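Local atomic coordinates of putative dehydratase (Mesorhizobium loti, PDB entry 2POZ), a protein that has no established function but belongs to the mandelate racemase/muconate lactonizing enzyme group of the enolase superfamily and is probably a lyase. Residues Tyr127-Gly130 with Trp131-Ala134. Numbering follows the deposited sequence.
Sequences YANG and WYGA
Ala128 meets the pyrrole edge of Trp131: its O lies 3.1 Å from Trp131 NE1, a weak, bent hydrogen bond, and its CB packs 4.1 Å from Trp131 CD1. The indole NH is shared, with a second weak bond to the Lys157 carbonyl on the neighbouring strand 155-158.

The carboxamide of Asn129 stands anti to the backbone N (chi1 -160°), which carries OD1 forward to the ring edge of Tyr132. There OD1 accepts the phenol proton of Tyr132 OH at 2.9 Å, in the carbonyl plane, while the following Gly130 N reaches the same OD1 at 2.7 Å, tilted from that plane. Amide and phenol ring are only 23° from coplanar, and Asn129 ND2 turns to Glu332 and a water. An alanine in place of Asn129 would probably leave Tyr132 OH and Gly130 N without their common acceptor and the phenol freer to turn.

Gly130 makes the bend with a positive phi (67°), turning Trp131 back to the strand end and Tyr132 to Asn129; Tyr132 CD2 sits 3.6 Å above the indole plane of Trp131. This is the beta-alpha loop after the first strand of the superfamily's modified (beta/alpha)7beta barrel, at the carboxyl end, where these enzymes place their active site.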
loop_
_atom_site.group_PDB
_atom_site.type_symbol
_atom_site.label_atom_id
_atom_site.label_comp_id
_atom_site.label_asym_id
_atom_site.label_seq_id
_atom_site.Cartn_x
_atom_site.Cartn_y
_atom_site.Cartn_z
ATOM N N TYR A 127 30.051 -13.255 21.204
ATOM C CA TYR A 127 30.314 -14.271 20.203
ATOM C C TYR A 127 31.671 -13.879 19.634
ATOM O O TYR A 127 32.082 -12.724 19.747
ATOM C CB TYR A 127 29.225 -14.297 19.117
ATOM C CG TYR A 127 29.089 -13.060 18.257
ATOM C CD1 TYR A 127 29.969 -12.810 17.204
ATOM C CD2 TYR A 127 28.039 -12.159 18.464
ATOM C CE1 TYR A 127 29.804 -11.694 16.371
ATOM C CE2 TYR A 127 27.865 -11.041 17.642
ATOM C CZ TYR A 127 28.750 -10.816 16.600
ATOM O OH TYR A 127 28.589 -9.706 15.799
ATOM N N ALA A 128 32.381 -14.832 19.049
ATOM C CA ALA A 128 33.690 -14.536 18.489
ATOM C C ALA A 128 33.665 -14.332 16.970
ATOM O O ALA A 128 32.954 -15.027 16.244
ATOM C CB ALA A 128 34.679 -15.661 18.856
ATOM N N ASN A 129 34.442 -13.360 16.506
ATOM C CA ASN A 129 34.567 -13.071 15.083
ATOM C C ASN A 129 36.074 -12.968 14.832
ATOM O O ASN A 129 36.865 -12.995 15.784
ATOM C CB ASN A 129 33.890 -11.739 14.737
ATOM C CG ASN A 129 33.568 -11.607 13.257
ATOM O OD1 ASN A 129 34.078 -12.358 12.425
ATOM N ND2 ASN A 129 32.721 -10.635 12.919
ATOM N N GLY A 130 36.465 -12.853 13.566
ATOM C CA GLY A 130 37.872 -12.720 13.218
ATOM C C GLY A 130 38.767 -13.923 13.477
ATOM O O GLY A 130 39.994 -13.795 13.488
ATOM N N TRP A 131 38.170 -15.093 13.665
ATOM C CA TRP A 131 38.942 -16.307 13.946
ATOM C C TRP A 131 39.225 -17.151 12.703
ATOM O O TRP A 131 39.812 -18.226 12.809
ATOM C CB TRP A 131 38.190 -17.169 14.964
ATOM C CG TRP A 131 36.724 -17.362 14.615
ATOM C CD1 TRP A 131 35.688 -16.534 14.946
ATOM C CD2 TRP A 131 36.157 -18.414 13.823
ATOM N NE1 TRP A 131 34.513 -17.004 14.409
ATOM C CE2 TRP A 131 34.771 -18.154 13.713
ATOM C CE3 TRP A 131 36.684 -19.551 13.191
ATOM C CZ2 TRP A 131 33.904 -18.987 12.996
ATOM C CZ3 TRP A 131 35.820 -20.380 12.478
ATOM C CH2 TRP A 131 34.445 -20.091 12.387
ATOM N N TYR A 132 38.824 -16.660 11.529
ATOM C CA TYR A 132 38.996 -17.399 10.272
ATOM C C TYR A 132 39.723 -16.569 9.209
ATOM O O TYR A 132 39.517 -16.757 8.010
ATOM C CB TYR A 132 37.612 -17.803 9.754
ATOM C CG TYR A 132 36.667 -16.627 9.683
ATOM C CD1 TYR A 132 36.544 -15.874 8.514
ATOM C CD2 TYR A 132 35.972 -16.200 10.819
ATOM C CE1 TYR A 132 35.759 -14.718 8.479
ATOM C CE2 TYR A 132 35.189 -15.048 10.795
ATOM C CZ TYR A 132 35.088 -14.310 9.624
ATOM O OH TYR A 132 34.338 -13.155 9.597
ATOM N N GLY A 133 40.588 -15.671 9.665
ATOM C CA GLY A 133 41.323 -14.788 8.774
ATOM C C GLY A 133 42.038 -15.362 7.565
ATOM O O GLY A 133 42.196 -14.660 6.562
ATOM N N ALA A 134 42.476 -16.616 7.638
ATOM C CA ALA A 134 43.186 -17.233 6.519
ATOM C C ALA A 134 42.472 -18.475 5.997
ATOM O O ALA A 134 42.955 -19.136 5.080
ATOM C CB ALA A 134 44.622 -17.598 6.945
HETATM O O HOH W 1 32.447 -10.237 9.801
#